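Side-chain contacts in carboxylic ester hydrolase (Aspergillus niger, PDB 7K4O), which hydrolyses ester bonds as a secreted serine esterase of the tannase family, probably releasing gallic acid from tannins: residues C239-I244 with E304-I309; R319-S324 with D381-G386; G416-S421 with A467-M472. One frame throughout, in Å; residues are numbered along the deposited sequence.

Interaction 1 (C239-I244 with E304-I309); sequences CELDKI and EVAKTI. With NAG (2-acetamido-2-deoxy-beta-D-glucopyranose), chain G.
Leu241 and Ala306 mark the closest approach of two helices, their CA atoms 7.3 Å apart, where 239-244 of helix 238-252 lies against 304-309 of helix 300-310. The facing side is entirely hydrocarbon. Ala306 presents a single methyl, and two larger side chains from consecutive turns of the partner helix converge on it: Ile244 CD1 reaches to 4.0 Å from Ala306 CB, and Leu241 CD2 lies 4.2 Å from the same carbon. Ile244 gets there by setting CG1 anti to its carbonyl carbon (chi1 -73°) and running on extended, which carries the delta methyl out to the neighbouring helix. Val305 and Ile309 also direct their CB atoms toward the other helix. Outside the pair, Ile275 from a loop touches Ala306, and Ala334 touches Leu241.

The polar groups lie off this surface. Thr308 OG1 turns back on its own helix and donates to Glu304 O at 2.7 Å; the same carbonyl takes Thr308 N from the opposite face of its plane, so one oxygen holds two donors. On helix 238-252, Asp242 OD2 accepts from N2 of a glycan NAG at 2.7 Å, a bent bond with an N-H...O angle of 132°. The acetamide methyl C8 of that sugar rests 3.5 Å from Cys239 SG, the sulfur bonded to Cys285, while Lys243 CE approaches its O7 carbonyl at 3.5 Å.

The two helices therefore adhere through dispersion and the exclusion of water, with only 120 Å² buried between the segments. Small Ala306 lets the backbones come near, whereas directional bonding serves each helix itself, the sugar on the far flank of 239-244, and surrounding groups such as Tyr234 and Ser299, which hold the carboxylate of Glu240.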
loop_
_atom_site.group_PDB
_atom_site.type_symbol
_atom_site.label_atom_id
_atom_site.label_comp_id
_atom_site.label_asym_id
_atom_site.label_seq_id
_atom_site.Cartn_x
_atom_site.Cartn_y
_atom_site.Cartn_z
ATOM N N CYS A 239 7.663 -9.316 23.839
ATOM C CA CYS A 239 9.120 -9.117 24.009
ATOM C C CYS A 239 9.885 -10.316 23.462
ATOM O O CYS A 239 10.982 -10.136 22.915
ATOM C CB CYS A 239 9.423 -8.929 25.493
ATOM S SG CYS A 239 11.071 -8.258 25.767
ATOM N N GLU A 240 9.352 -11.525 23.612
ATOM C CA GLU A 240 10.063 -12.724 23.136
ATOM C C GLU A 240 10.201 -12.651 21.610
ATOM O O GLU A 240 11.276 -12.998 21.083
ATOM C CB GLU A 240 9.316 -13.970 23.597
ATOM C CG GLU A 240 9.936 -15.258 23.124
ATOM C CD GLU A 240 9.216 -16.483 23.671
ATOM O OE1 GLU A 240 7.986 -16.412 23.819
ATOM O OE2 GLU A 240 9.898 -17.497 23.967
ATOM N N LEU A 241 9.122 -12.296 20.909
ATOM C CA LEU A 241 9.152 -12.203 19.419
ATOM C C LEU A 241 10.026 -11.024 19.003
ATOM O O LEU A 241 10.747 -11.175 17.999
ATOM C CB LEU A 241 7.713 -12.083 18.906
ATOM C CG LEU A 241 6.893 -13.352 19.144
ATOM C CD1 LEU A 241 5.470 -13.261 18.641
ATOM C CD2 LEU A 241 7.580 -14.555 18.537
ATOM N N ASP A 242 9.985 -9.928 19.748
ATOM C CA ASP A 242 10.825 -8.739 19.437
ATOM C C ASP A 242 12.308 -9.116 19.549
ATOM O O ASP A 242 13.116 -8.666 18.721
ATOM C CB ASP A 242 10.480 -7.540 20.298
ATOM C CG ASP A 242 11.223 -6.297 19.842
ATOM O OD1 ASP A 242 11.213 -6.006 18.608
ATOM O OD2 ASP A 242 11.837 -5.645 20.699
ATOM N N LYS A 243 12.658 -9.975 20.511
ATOM C CA LYS A 243 14.048 -10.464 20.626
ATOM C C LYS A 243 14.423 -11.285 19.398
ATOM O O LYS A 243 15.529 -11.127 18.842
ATOM C CB LYS A 243 14.209 -11.269 21.930
ATOM C CG LYS A 243 15.594 -11.870 22.144
ATOM C CD LYS A 243 16.728 -10.889 22.023
ATOM C CE LYS A 243 16.727 -9.847 23.125
ATOM N NZ LYS A 243 18.106 -9.390 23.443
ATOM N N ILE A 244 13.513 -12.120 18.913
ATOM C CA ILE A 244 13.810 -12.920 17.708
ATOM C C ILE A 244 14.062 -11.954 16.538
ATOM O O ILE A 244 15.007 -12.205 15.739
ATOM C CB ILE A 244 12.659 -13.907 17.432
ATOM C CG1 ILE A 244 12.686 -15.053 18.456
ATOM C CG2 ILE A 244 12.721 -14.470 16.034
ATOM C CD1 ILE A 244 11.408 -15.858 18.523
ATOM N N GLU A 304 9.120 -22.105 17.755
ATOM C CA GLU A 304 8.217 -22.937 16.923
ATOM C C GLU A 304 7.080 -22.046 16.362
ATOM O O GLU A 304 6.777 -22.164 15.164
ATOM C CB GLU A 304 7.638 -24.100 17.736
ATOM C CG GLU A 304 6.882 -25.106 16.891
ATOM C CD GLU A 304 6.237 -26.238 17.700
ATOM O OE1 GLU A 304 5.921 -26.029 18.918
ATOM O OE2 GLU A 304 5.985 -27.285 17.103
ATOM N N VAL A 305 6.487 -21.210 17.194
ATOM C CA VAL A 305 5.427 -20.272 16.753
ATOM C C VAL A 305 6.036 -19.366 15.671
ATOM O O VAL A 305 5.415 -19.230 14.586
ATOM C CB VAL A 305 4.838 -19.470 17.909
ATOM C CG1 VAL A 305 4.053 -18.262 17.405
ATOM C CG2 VAL A 305 3.953 -20.371 18.768
ATOM N N ALA A 306 7.220 -18.816 15.912
ATOM C CA ALA A 306 7.799 -17.814 14.993
ATOM C C ALA A 306 8.071 -18.503 13.670
ATOM O O ALA A 306 7.805 -17.906 12.609
ATOM C CB ALA A 306 9.040 -17.162 15.545
ATOM N N LYS A 307 8.650 -19.700 13.691
ATOM C CA LYS A 307 9.014 -20.379 12.445
ATOM C C LYS A 307 7.732 -20.689 11.679
ATOM O O LYS A 307 7.774 -20.720 10.434
ATOM C CB LYS A 307 9.766 -21.688 12.677
ATOM C CG LYS A 307 11.235 -21.529 13.002
ATOM C CD LYS A 307 11.936 -22.858 12.899
ATOM C CE LYS A 307 13.408 -22.699 13.182
ATOM N NZ LYS A 307 14.121 -23.963 12.921
ATOM N N THR A 308 6.684 -21.055 12.388
ATOM C CA THR A 308 5.411 -21.465 11.747
ATOM C C THR A 308 4.793 -20.226 11.053
ATOM O O THR A 308 4.297 -20.377 9.936
ATOM C CB THR A 308 4.482 -22.147 12.761
ATOM O OG1 THR A 308 5.204 -23.287 13.272
ATOM C CG2 THR A 308 3.205 -22.599 12.103
ATOM N N ILE A 309 4.814 -19.082 11.718
ATOM C CA ILE A 309 4.290 -17.792 11.166
ATOM C C ILE A 309 5.098 -17.473 9.918
ATOM O O ILE A 309 4.526 -17.275 8.828
ATOM C CB ILE A 309 4.339 -16.678 12.196
ATOM C CG1 ILE A 309 3.330 -16.929 13.310
ATOM C CG2 ILE A 309 4.100 -15.322 11.522
ATOM C CD1 ILE A 309 3.475 -16.034 14.513
HETATM C C1 NAG G . 14.994 -4.547 20.115
HETATM C C2 NAG G . 14.916 -4.272 21.628
HETATM C C3 NAG G . 14.297 -2.931 21.985
HETATM C C4 NAG G . 15.153 -1.911 21.290
HETATM C C5 NAG G . 15.193 -2.207 19.794
HETATM C C6 NAG G . 16.084 -1.208 19.078
HETATM C C7 NAG G . 14.517 -6.313 22.913
HETATM C C8 NAG G . 13.460 -7.277 23.369
HETATM N N2 NAG G . 14.061 -5.269 22.230
HETATM O O3 NAG G . 14.210 -2.848 23.412
HETATM O O4 NAG G . 14.469 -0.707 21.502
HETATM O O5 NAG G . 15.707 -3.489 19.491
HETATM O O6 NAG G . 16.072 -1.503 17.698
HETATM O O7 NAG G . 15.697 -6.453 23.151
#

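Interaction 2 (R319-S324 with D381-G386); sequences RRVYFS and DWMISG
Met383 SD meets the CG1 methyl of Val321 at 3.7 Å, the two side chains crossing at a slant. The same sulfur lies 4.2 Å from Tyr322 CB, so it touches both neighbouring residues of the loop at once. Met383 can span the gap because its chain is extended beyond CG (chi2 -177°, chi3 178°), pushing SD and CE well clear of the helix; the CA atoms of Val321 and Met383 are 8.3 Å apart.

In the next shell, the loop is shaped by its own side chains. Arg320 NH1 donates to Tyr322 O at 2.9 Å with an N-H...O angle of 154°, the oxygen lying near the guanidinium plane, which ties together the backbone on both sides of Val321. Phe323 sets its ring against that of Tyr322, with Phe323 CD1 4.2 Å above the centre of the tyrosine ring. The phenol oxygen of Tyr322 is hydrogen-bonded to Arg214.

Further out, helix 215-221 packs on Met383 through Phe217, Thr220 and Gln221, and Phe217 also meets the Tyr322 ring. Helix 425-438 lies against Tyr322 and Phe323, so the 319-324 loop rests on helix 425-438 by its aromatic residues and on helix 376-390 through Val321 and Tyr322.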
loop_
_atom_site.group_PDB
_atom_site.type_symbol
_atom_site.label_atom_id
_atom_site.label_comp_id
_atom_site.label_asym_id
_atom_site.label_seq_id
_atom_site.Cartn_x
_atom_site.Cartn_y
_atom_site.Cartn_z
ATOM N N ARG A 319 -0.255 -28.435 2.338
ATOM C CA ARG A 319 -0.169 -27.704 1.052
ATOM C C ARG A 319 -0.170 -26.208 1.357
ATOM O O ARG A 319 -0.915 -25.758 2.236
ATOM C CB ARG A 319 -1.334 -28.077 0.138
ATOM C CG ARG A 319 -1.343 -29.544 -0.307
ATOM C CD ARG A 319 -2.635 -29.856 -1.062
ATOM N NE ARG A 319 -3.794 -29.724 -0.153
ATOM C CZ ARG A 319 -4.950 -30.414 -0.240
ATOM N NH1 ARG A 319 -5.179 -31.256 -1.234
ATOM N NH2 ARG A 319 -5.886 -30.248 0.675
ATOM N N ARG A 320 0.632 -25.459 0.597
ATOM C CA ARG A 320 0.781 -24.008 0.862
ATOM C C ARG A 320 -0.436 -23.244 0.322
ATOM O O ARG A 320 -0.746 -23.392 -0.870
ATOM C CB ARG A 320 2.042 -23.451 0.210
ATOM C CG ARG A 320 2.253 -21.984 0.591
ATOM C CD ARG A 320 3.524 -21.402 0.015
ATOM N NE ARG A 320 4.723 -21.721 0.771
ATOM C CZ ARG A 320 5.181 -21.059 1.806
ATOM N NH1 ARG A 320 4.502 -20.056 2.339
ATOM N NH2 ARG A 320 6.346 -21.443 2.341
ATOM N N VAL A 321 -1.013 -22.433 1.176
ATOM C CA VAL A 321 -2.152 -21.540 0.834
ATOM C C VAL A 321 -1.645 -20.123 0.530
ATOM O O VAL A 321 -2.167 -19.516 -0.435
ATOM C CB VAL A 321 -3.182 -21.505 1.959
ATOM C CG1 VAL A 321 -4.426 -20.778 1.482
ATOM C CG2 VAL A 321 -3.524 -22.919 2.468
ATOM N N TYR A 322 -0.746 -19.599 1.344
ATOM C CA TYR A 322 -0.227 -18.233 1.121
ATOM C C TYR A 322 1.184 -18.165 1.713
ATOM O O TYR A 322 1.765 -19.190 2.072
ATOM C CB TYR A 322 -1.219 -17.192 1.655
ATOM C CG TYR A 322 -1.119 -15.814 0.998
ATOM C CD1 TYR A 322 -1.014 -15.704 -0.373
ATOM C CD2 TYR A 322 -1.096 -14.653 1.757
ATOM C CE1 TYR A 322 -0.865 -14.457 -0.986
ATOM C CE2 TYR A 322 -1.024 -13.395 1.151
ATOM C CZ TYR A 322 -0.919 -13.316 -0.223
ATOM O OH TYR A 322 -0.763 -12.062 -0.798
ATOM N N PHE A 323 1.698 -16.961 1.843
ATOM C CA PHE A 323 3.026 -16.642 2.415
ATOM C C PHE A 323 2.820 -15.540 3.401
ATOM O O PHE A 323 1.758 -14.903 3.474
ATOM C CB PHE A 323 4.049 -16.354 1.315
ATOM C CG PHE A 323 3.497 -15.520 0.178
ATOM C CD1 PHE A 323 3.276 -14.179 0.377
ATOM C CD2 PHE A 323 3.175 -16.091 -1.026
ATOM C CE1 PHE A 323 2.691 -13.423 -0.623
ATOM C CE2 PHE A 323 2.658 -15.320 -2.054
ATOM C CZ PHE A 323 2.405 -13.999 -1.826
ATOM N N SER A 324 3.834 -15.349 4.214
ATOM C CA SER A 324 3.780 -14.397 5.320
ATOM C C SER A 324 4.878 -13.344 5.139
ATOM O O SER A 324 5.575 -13.338 4.096
ATOM C CB SER A 324 3.894 -15.127 6.652
ATOM O OG SER A 324 3.572 -14.276 7.722
ATOM N N ASP A 381 -10.343 -21.746 3.481
ATOM C CA ASP A 381 -11.696 -21.686 2.882
ATOM C C ASP A 381 -12.103 -20.211 2.682
ATOM O O ASP A 381 -12.716 -19.908 1.650
ATOM C CB ASP A 381 -12.735 -22.400 3.761
ATOM C CG ASP A 381 -12.548 -23.923 3.789
ATOM O OD1 ASP A 381 -11.854 -24.455 2.919
ATOM O OD2 ASP A 381 -13.106 -24.550 4.719
ATOM N N TRP A 382 -11.785 -19.355 3.637
ATOM C CA TRP A 382 -12.063 -17.891 3.515
ATOM C C TRP A 382 -11.255 -17.307 2.359
ATOM O O TRP A 382 -11.828 -16.493 1.571
ATOM C CB TRP A 382 -11.780 -17.207 4.836
ATOM C CG TRP A 382 -12.887 -17.313 5.841
ATOM C CD1 TRP A 382 -14.234 -17.353 5.632
ATOM C CD2 TRP A 382 -12.704 -17.334 7.264
ATOM N NE1 TRP A 382 -14.880 -17.393 6.836
ATOM C CE2 TRP A 382 -13.978 -17.352 7.847
ATOM C CE3 TRP A 382 -11.589 -17.215 8.092
ATOM C CZ2 TRP A 382 -14.161 -17.321 9.227
ATOM C CZ3 TRP A 382 -11.765 -17.153 9.460
ATOM C CH2 TRP A 382 -13.041 -17.217 10.010
ATOM N N MET A 383 -10.014 -17.707 2.188
ATOM C CA MET A 383 -9.213 -17.101 1.092
ATOM C C MET A 383 -9.822 -17.493 -0.248
ATOM O O MET A 383 -9.921 -16.655 -1.180
ATOM C CB MET A 383 -7.742 -17.502 1.186
ATOM C CG MET A 383 -7.117 -16.979 2.460
ATOM S SD MET A 383 -5.368 -17.361 2.526
ATOM C CE MET A 383 -4.928 -16.584 4.068
ATOM N N ILE A 384 -10.174 -18.777 -0.395
ATOM C CA ILE A 384 -10.694 -19.309 -1.682
ATOM C C ILE A 384 -12.086 -18.772 -1.953
ATOM O O ILE A 384 -12.353 -18.384 -3.110
ATOM C CB ILE A 384 -10.655 -20.850 -1.687
ATOM C CG1 ILE A 384 -9.188 -21.299 -1.640
ATOM C CG2 ILE A 384 -11.383 -21.385 -2.915
ATOM C CD1 ILE A 384 -8.976 -22.832 -1.613
ATOM N N SER A 385 -12.983 -18.780 -0.978
ATOM C CA SER A 385 -14.366 -18.303 -1.221
ATOM C C SER A 385 -14.357 -16.803 -1.510
ATOM O O SER A 385 -15.136 -16.367 -2.384
ATOM C CB SER A 385 -15.340 -18.613 -0.115
ATOM O OG SER A 385 -14.945 -18.038 1.092
ATOM N N GLY A 386 -13.522 -16.060 -0.803
ATOM C CA GLY A 386 -13.452 -14.603 -1.027
ATOM C C GLY A 386 -12.873 -14.262 -2.386
ATOM O O GLY A 386 -13.198 -13.201 -2.929
#

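Interaction 3 (G416-S421 with A467-M472); sequences GDADFS and ATNDAM. With GDE (3,4,5-trihydroxybenzoic acid), chain J; NAG (2-acetamido-2-deoxy-beta-D-glucopyranose), chain B.
Ala418 CB points at the 467-472 loop and is met there by two unlike groups: the terminal methyl of Met472, CE, at 3.8 Å, and the amide nitrogen of Asn469, ND2, also at 3.8 Å. Met472 folds at its last torsion (chi3 -88°), which turns CE toward the alanine methyl. Asn469 carries its CG anti to the backbone N (chi1 -175°), extending the amide toward Ala418; ND2 is hydrogen-bonded to Gly462 O, while OD1 accepts from Ala471 N at 3.0 Å, from above the carbonyl plane, closing an Asx turn.

A second Asx turn orders the other loop. Asp419, directed away from 467-472, accepts Ser421 N on OD1 at 2.8 Å, and its OD2 is hydrogen-bonded to His465 ND1, consistent with a Ser-His-Asp triad completed by Ser186. Ser421 OG in turn shares a 2.6 Å hydrogen bond with hydroxyl OAD of the bound gallic acid.

The contact itself is thus a small van der Waals one, 74 Å² in all. The nearby polar groups do other work: Asn469 OD1 and Asp419 OD1 fix the two Asx turns, and the turn at Asp419 places the probable triad aspartate beside a serine that binds the ligand.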
loop_
_atom_site.group_PDB
_atom_site.type_symbol
_atom_site.label_atom_id
_atom_site.label_comp_id
_atom_site.label_asym_id
_atom_site.label_seq_id
_atom_site.Cartn_x
_atom_site.Cartn_y
_atom_site.Cartn_z
ATOM N N GLY A 416 8.253 -2.116 1.525
ATOM C CA GLY A 416 9.266 -2.290 2.578
ATOM C C GLY A 416 9.652 -3.739 2.790
ATOM O O GLY A 416 8.774 -4.604 2.853
ATOM N N ASP A 417 10.945 -4.023 2.960
ATOM C CA ASP A 417 11.460 -5.395 3.202
ATOM C C ASP A 417 10.991 -5.891 4.572
ATOM O O ASP A 417 10.927 -7.128 4.710
ATOM C CB ASP A 417 13.007 -5.419 3.141
ATOM C CG ASP A 417 13.491 -5.812 1.768
ATOM O OD1 ASP A 417 13.361 -6.994 1.450
ATOM O OD2 ASP A 417 14.024 -4.927 1.039
ATOM N N ALA A 418 10.702 -5.006 5.514
ATOM C CA ALA A 418 10.328 -5.405 6.894
ATOM C C ALA A 418 8.860 -5.033 7.161
ATOM O O ALA A 418 8.462 -4.686 8.306
ATOM C CB ALA A 418 11.292 -4.813 7.906
ATOM N N ASP A 419 8.024 -5.077 6.098
ATOM C CA ASP A 419 6.598 -4.726 6.237
ATOM C C ASP A 419 5.931 -5.833 7.075
ATOM O O ASP A 419 5.996 -6.994 6.676
ATOM C CB ASP A 419 5.958 -4.596 4.842
ATOM C CG ASP A 419 4.611 -3.939 4.871
ATOM O OD1 ASP A 419 3.863 -4.106 5.885
ATOM O OD2 ASP A 419 4.337 -3.178 3.913
ATOM N N PHE A 420 5.286 -5.431 8.127
ATOM C CA PHE A 420 4.624 -6.301 9.112
ATOM C C PHE A 420 3.121 -6.350 8.876
ATOM O O PHE A 420 2.418 -7.014 9.658
ATOM C CB PHE A 420 4.859 -5.774 10.530
ATOM C CG PHE A 420 4.476 -4.344 10.747
ATOM C CD1 PHE A 420 3.175 -3.976 10.993
ATOM C CD2 PHE A 420 5.430 -3.334 10.598
ATOM C CE1 PHE A 420 2.827 -2.649 11.195
ATOM C CE2 PHE A 420 5.076 -2.005 10.770
ATOM C CZ PHE A 420 3.775 -1.656 11.059
ATOM N N SER A 421 2.640 -5.617 7.863
ATOM C CA SER A 421 1.181 -5.435 7.655
ATOM C C SER A 421 0.790 -6.118 6.345
ATOM O O SER A 421 -0.303 -6.662 6.294
ATOM C CB SER A 421 0.792 -3.993 7.729
ATOM O OG SER A 421 -0.614 -3.802 7.656
ATOM N N ALA A 467 6.450 3.174 5.536
ATOM C CA ALA A 467 7.124 4.124 6.458
ATOM C C ALA A 467 8.474 3.559 6.800
ATOM O O ALA A 467 8.711 2.339 6.634
ATOM C CB ALA A 467 6.341 4.385 7.712
ATOM N N THR A 468 9.307 4.434 7.336
ATOM C CA THR A 468 10.611 4.020 7.917
ATOM C C THR A 468 10.337 3.164 9.156
ATOM O O THR A 468 9.211 3.196 9.736
ATOM C CB THR A 468 11.482 5.241 8.226
ATOM O OG1 THR A 468 10.718 6.122 9.038
ATOM C CG2 THR A 468 11.894 5.952 6.963
ATOM N N ASN A 469 11.398 2.495 9.572
ATOM C CA ASN A 469 11.367 1.510 10.676
ATOM C C ASN A 469 12.333 2.008 11.774
ATOM O O ASN A 469 13.516 2.047 11.492
ATOM C CB ASN A 469 11.767 0.164 10.114
ATOM C CG ASN A 469 11.664 -0.964 11.126
ATOM O OD1 ASN A 469 11.461 -0.712 12.334
ATOM N ND2 ASN A 469 11.895 -2.161 10.615
ATOM N N ASP A 470 11.819 2.273 12.963
ATOM C CA ASP A 470 12.630 2.786 14.104
ATOM C C ASP A 470 13.646 1.737 14.538
ATOM O O ASP A 470 14.617 2.149 15.170
ATOM C CB ASP A 470 11.737 3.171 15.275
ATOM C CG ASP A 470 10.962 4.445 15.002
ATOM O OD1 ASP A 470 11.284 5.145 13.970
ATOM O OD2 ASP A 470 10.023 4.700 15.783
ATOM N N ALA A 471 13.428 0.458 14.233
ATOM C CA ALA A 471 14.388 -0.625 14.515
ATOM C C ALA A 471 15.568 -0.572 13.544
ATOM O O ALA A 471 16.647 -1.075 13.917
ATOM C CB ALA A 471 13.694 -1.966 14.496
ATOM N N MET A 472 15.388 -0.050 12.316
ATOM C CA MET A 472 16.443 -0.008 11.285
ATOM C C MET A 472 16.484 1.414 10.727
ATOM O O MET A 472 16.235 1.667 9.534
ATOM C CB MET A 472 16.270 -1.078 10.206
ATOM C CG MET A 472 16.485 -2.493 10.736
ATOM S SD MET A 472 16.425 -3.817 9.571
ATOM C CE MET A 472 14.658 -4.152 9.626
HETATM O OAA GDE J . -4.034 0.789 4.395
HETATM O OAB GDE J . -2.661 0.354 6.075
HETATM O OAC GDE J . -6.627 -3.626 3.904
HETATM O OAD GDE J . -2.588 -4.759 6.192
HETATM O OAE GDE J . -4.895 -5.512 5.068
HETATM C CAF GDE J . -5.074 -1.826 4.548
HETATM C CAG GDE J . -3.009 -2.401 5.717
HETATM C CAH GDE J . -3.509 -0.017 5.221
HETATM C CAI GDE J . -5.428 -3.184 4.509
HETATM C CAJ GDE J . -3.384 -3.770 5.712
HETATM C CAK GDE J . -3.902 -1.476 5.199
HETATM C CAL GDE J . -4.551 -4.136 5.097
HETATM C C1 NAG B . 15.377 0.263 22.051
HETATM C C2 NAG B . 14.560 1.534 21.961
HETATM C C3 NAG B . 15.088 2.682 22.798
HETATM C C4 NAG B . 15.401 2.211 24.215
HETATM C C5 NAG B . 16.359 1.009 24.162
HETATM C C6 NAG B . 16.619 0.418 25.538
HETATM C C7 NAG B . 13.379 1.868 19.867
HETATM C C8 NAG B . 13.520 2.258 18.440
HETATM N N2 NAG B . 14.507 1.896 20.562
HETATM O O3 NAG B . 14.045 3.664 22.786
HETATM O O4 NAG B . 15.956 3.298 24.970
HETATM O O5 NAG B . 15.818 -0.060 23.369
HETATM O O6 NAG B . 15.439 -0.286 25.935
HETATM O O7 NAG B . 12.297 1.549 20.318
#

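Interactions 1 and 2 touch directly: Ile309 O lies 3.1 Å from Ser324 CB, joining the end of segment 304-309 to that of 319-324, although their centres are 22 Å apart. Interaction 3 touches neither, coming within about 6 Å of interaction 1 and about 7 Å of interaction 2 at the nearest atoms. It is also the one that reaches the gallic acid pocket, through Ser421; the side chain of Tyr322 in interaction 2 stays about 10 Å from the ligand. Interaction 1 lies away from the gallic acid pocket and the metal sites, but segments 239-244 and 467-472 share a glycan neighbourhood, which includes Asp242, Lys243, Asp470 and Ala471.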